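Side-chain contact in apoptosis regulator Bcl-2 homolog (PDB 5TZP), which blocks host-cell apoptosis during fowlpox virus infection by sequestering and inactivating several proapoptotic Bcl-2 proteins, among them BAX and BAK1: residues I28-N33 and Y101-K106. Numbering follows the deposited sequence. Where two conformers were deposited one is given.
With EDO (1,2-ethanediol), chain C.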
ATOM      1  N   ILE A  28     -10.643  -1.806   1.403  1.00 10.78           N
ATOM      2  CA  ILE A  28     -12.032  -2.289   1.503  1.00 10.77           C
ATOM      3  C   ILE A  28     -12.428  -3.073   0.249  1.00 11.28           C
ATOM      4  O   ILE A  28     -13.029  -4.149   0.362  1.00 11.95           O
ATOM      5  CB  ILE A  28     -12.946  -1.097   1.786  1.00 12.37           C
ATOM      6  CG1 ILE A  28     -12.700  -0.572   3.216  1.00 12.20           C
ATOM      7  CG2 ILE A  28     -14.412  -1.562   1.617  1.00 13.01           C
ATOM      8  CD1 ILE A  28     -13.313   0.763   3.410  1.00 16.44           C
ATOM      9  N   GLU A  29     -12.128  -2.550  -0.928  1.00 10.46           N
ATOM     10  CA  GLU A  29     -12.462  -3.266  -2.153  1.00 10.71           C
ATOM     11  C   GLU A  29     -11.777  -4.639  -2.204  1.00 10.19           C
ATOM     12  O   GLU A  29     -12.388  -5.665  -2.556  1.00 11.15           O
ATOM     13  CB  GLU A  29     -12.167  -2.432  -3.396  1.00 10.84           C
ATOM     14  CG  GLU A  29     -12.432  -3.258  -4.697  1.00 12.96           C
ATOM     15  CD  GLU A  29     -12.557  -2.488  -5.938  1.00 13.07           C
ATOM     16  OE1 GLU A  29     -12.661  -3.162  -6.983  1.00 14.70           O
ATOM     17  OE2 GLU A  29     -12.694  -1.242  -5.949  1.00 14.85           O
ATOM     18  N   TYR A  30     -10.500  -4.673  -1.875  1.00 10.73           N
ATOM     19  CA  TYR A  30      -9.734  -5.915  -1.921  1.00 10.15           C
ATOM     20  C   TYR A  30     -10.361  -6.945  -0.999  1.00 11.90           C
ATOM     21  O   TYR A  30     -10.467  -8.129  -1.346  1.00 11.74           O
ATOM     22  CB  TYR A  30      -8.292  -5.616  -1.549  1.00 11.23           C
ATOM     23  CG  TYR A  30      -7.462  -6.850  -1.636  1.00 10.29           C
ATOM     24  CD1 TYR A  30      -6.947  -7.309  -2.874  1.00 11.99           C
ATOM     25  CD2 TYR A  30      -7.179  -7.625  -0.531  1.00 11.74           C
ATOM     26  CE1 TYR A  30      -6.260  -8.531  -2.918  1.00 12.85           C
ATOM     27  CE2 TYR A  30      -6.493  -8.771  -0.591  1.00 12.84           C
ATOM     28  CZ  TYR A  30      -6.062  -9.275  -1.751  1.00 13.24           C
ATOM     29  OH  TYR A  30      -5.392 -10.502  -1.712  1.00 14.87           O
ATOM     30  N   ASN A  31     -10.787  -6.523   0.200  1.00 11.45           N
ATOM     31  CA  ASN A  31     -11.330  -7.448   1.189  1.00 12.84           C
ATOM     32  C   ASN A  31     -12.717  -7.894   0.862  1.00 13.87           C
ATOM     33  O   ASN A  31     -13.130  -9.067   1.165  1.00 18.87           O
ATOM     34  CB  ASN A  31     -11.320  -6.829   2.554  1.00 12.75           C
ATOM     35  CG  ASN A  31     -10.031  -7.121   3.226  1.00 13.90           C
ATOM     36  OD1 ASN A  31      -9.826  -8.202   3.831  1.00 15.78           O
ATOM     37  ND2 ASN A  31      -9.131  -6.229   3.079  1.00 13.66           N
ATOM     38  N   THR A  32     -13.539  -7.019   0.320  1.00 13.69           N
ATOM     39  CA  THR A  32     -14.963  -7.294   0.175  1.00 14.16           C
ATOM     40  C   THR A  32     -15.416  -7.663  -1.229  1.00 15.19           C
ATOM     41  O   THR A  32     -16.582  -8.072  -1.389  1.00 17.23           O
ATOM     42  CB  THR A  32     -15.808  -6.088   0.629  1.00 14.46           C
ATOM     43  OG1 THR A  32     -15.593  -4.938  -0.209  1.00 15.33           O
ATOM     44  CG2 THR A  32     -15.509  -5.782   2.085  1.00 19.10           C
ATOM     45  N   ASN A  33     -14.561  -7.414  -2.242  1.00 14.38           N
ATOM     46  CA  ASN A  33     -14.910  -7.640  -3.646  1.00 15.79           C
ATOM     47  C   ASN A  33     -16.106  -6.831  -4.077  1.00 20.84           C
ATOM     48  O   ASN A  33     -16.923  -7.275  -4.914  1.00 22.79           O
ATOM     49  CB  ASN A  33     -15.034  -9.142  -3.932  1.00 18.53           C
ATOM     50  CG  ASN A  33     -13.742  -9.844  -3.722  1.00 19.75           C
ATOM     51  OD1 ASN A  33     -12.754  -9.488  -4.345  1.00 23.24           O
ATOM     52  ND2 ASN A  33     -13.740 -10.859  -2.866  1.00 31.52           N
ATOM     53  N   TYR A 101      -2.217  -8.669   3.240  1.00  8.60           N
ATOM     54  CA  TYR A 101      -2.081  -8.962   4.656  1.00  8.90           C
ATOM     55  C   TYR A 101      -3.422  -8.824   5.366  1.00  8.43           C
ATOM     56  O   TYR A 101      -3.806  -9.715   6.157  1.00  9.99           O
ATOM     57  CB  TYR A 101      -0.991  -8.020   5.228  1.00  9.71           C
ATOM     58  CG  TYR A 101      -0.879  -8.001   6.729  1.00  9.38           C
ATOM     59  CD1 TYR A 101      -0.256  -9.009   7.414  1.00 10.72           C
ATOM     60  CD2 TYR A 101      -1.432  -7.006   7.474  1.00 12.35           C
ATOM     61  CE1 TYR A 101      -0.149  -8.985   8.784  1.00 11.17           C
ATOM     62  CE2 TYR A 101      -1.343  -6.979   8.847  1.00 10.97           C
ATOM     63  CZ  TYR A 101      -0.684  -7.987   9.467  1.00 10.20           C
ATOM     64  OH  TYR A 101      -0.595  -7.976  10.857  1.00 11.86           O
ATOM     65  N   SER A 102      -4.093  -7.697   5.147  1.00  8.84           N
ATOM     66  CA  SER A 102      -5.382  -7.429   5.822  0.50  7.81           C
ATOM     67  C   SER A 102      -6.356  -8.575   5.633  1.00 10.09           C
ATOM     68  O   SER A 102      -7.035  -9.012   6.586  1.00  9.85           O
ATOM     69  CB  SER A 102      -5.965  -6.146   5.236  0.50 12.45           C
ATOM     70  OG  SER A 102      -7.283  -5.784   5.675  0.50 15.69           O
ATOM     71  N   LYS A 103      -6.446  -9.106   4.416  1.00  9.88           N
ATOM     72  CA  LYS A 103      -7.376 -10.191   4.160  0.50 10.58           C
ATOM     73  C   LYS A 103      -6.920 -11.460   4.865  1.00 12.91           C
ATOM     74  O   LYS A 103      -7.736 -12.236   5.360  1.00 14.15           O
ATOM     75  CB  LYS A 103      -7.537 -10.366   2.657  0.50 12.59           C
ATOM     76  CG  LYS A 103      -8.590 -11.378   2.291  0.50 17.92           C
ATOM     77  CD  LYS A 103      -8.782 -11.427   0.780  0.50 17.44           C
ATOM     78  CE  LYS A 103      -9.832 -12.511   0.378  0.50 24.71           C
ATOM     79  NZ  LYS A 103     -11.225 -12.230   0.847  0.50 26.47           N
ATOM     80  N   LYS A 104      -5.619 -11.705   4.943  1.00 10.75           N
ATOM     81  CA  LYS A 104      -5.122 -12.888   5.604  1.00 10.54           C
ATOM     82  C   LYS A 104      -5.358 -12.872   7.102  1.00 12.27           C
ATOM     83  O   LYS A 104      -5.486 -13.942   7.710  1.00 13.97           O
ATOM     84  CB  LYS A 104      -3.622 -13.081   5.360  1.00 12.27           C
ATOM     85  CG  LYS A 104      -3.222 -13.414   3.910  1.00 12.87           C
ATOM     86  CD  LYS A 104      -3.844 -14.693   3.412  1.00 14.89           C
ATOM     87  CE  LYS A 104      -3.349 -14.965   2.031  1.00 17.84           C
ATOM     88  NZ  LYS A 104      -4.093 -16.163   1.431  1.00 29.89           N
ATOM     89  N   VAL A 105      -5.353 -11.705   7.741  1.00  9.90           N
ATOM     90  CA  VAL A 105      -5.470 -11.576   9.190  1.00  9.51           C
ATOM     91  C   VAL A 105      -6.906 -11.254   9.625  1.00 10.53           C
ATOM     92  O   VAL A 105      -7.126 -11.060  10.838  1.00 11.07           O
ATOM     93  CB  VAL A 105      -4.429 -10.591   9.803  1.00 10.93           C
ATOM     94  CG1 VAL A 105      -3.013 -11.080   9.541  1.00 11.91           C
ATOM     95  CG2 VAL A 105      -4.719  -9.158   9.370  1.00  9.83           C
ATOM     96  N   LYS A 106      -7.864 -11.214   8.722  1.00  9.79           N
ATOM     97  CA  LYS A 106      -9.250 -10.997   9.097  0.50 10.66           C
ATOM     98  C   LYS A 106      -9.671 -11.974  10.188  1.00 10.05           C
ATOM     99  O   LYS A 106      -9.403 -13.182  10.118  1.00 11.15           O
ATOM    100  CB  LYS A 106     -10.127 -11.167   7.866  0.50 11.57           C
ATOM    101  CG  LYS A 106     -11.641 -10.831   8.144  0.50 15.34           C
ATOM    102  CD  LYS A 106     -12.502 -11.295   7.006  0.50 19.00           C
ATOM    103  CE  LYS A 106     -13.207 -12.587   7.367  0.50 17.47           C
ATOM    104  NZ  LYS A 106     -14.257 -12.312   8.567  0.50 14.10           N
TER
HETATM  105  C1  EDO C 201       0.605  -5.751  13.533  1.00 18.04           C
HETATM  106  O1  EDO C 201       1.029  -6.399  12.349  1.00 15.89           O
HETATM  107  C2  EDO C 201       0.532  -6.633  14.721  1.00 18.39           C
HETATM  108  O2  EDO C 201       1.954  -6.843  15.016  1.00 20.18           O
HETATM  109  O   HOH W   1     -11.845 -10.445  -1.064  1.00 34.50           O
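In the all-helical Bcl-2 fold, the C-terminal turns of helices 14-32 and 88-105 meet through Y30 and N31 on one and S102 and K103 on the other, with segment axes 9.5 Å apart at closest and their N-to-C directions 42° from parallel. N31 comes nearest in the backbone, its CA 5.7 Å from that of K103, and both ends of its amide touch the other helix. In the conformers described, N31 ND2 gives S102 OG a weak, bent hydrogen bond of 3.2 Å (130° at the hydrogen), while N31 OD1 lies in contact 3.2 Å from K103 CA. N31 ND2 has a stronger partner in I27 O, and S102 OG bonds to Y113 O, where the loop before helix 115-136 meets the contact. The K103 side chain, CG anti to the backbone N, crosses that of Y30 at about a right angle, K103 CD approaching Y30 CE2 obliquely at 3.8 Å. A bend at the last torsion (chi4 66°) sets K103 NZ 2.7 Å from a water that donates to Y30 O and, weakly, to N31 O, carbonyls at the C-terminal end of helix 14-32, where the helix dipole would probably favour a positive charge.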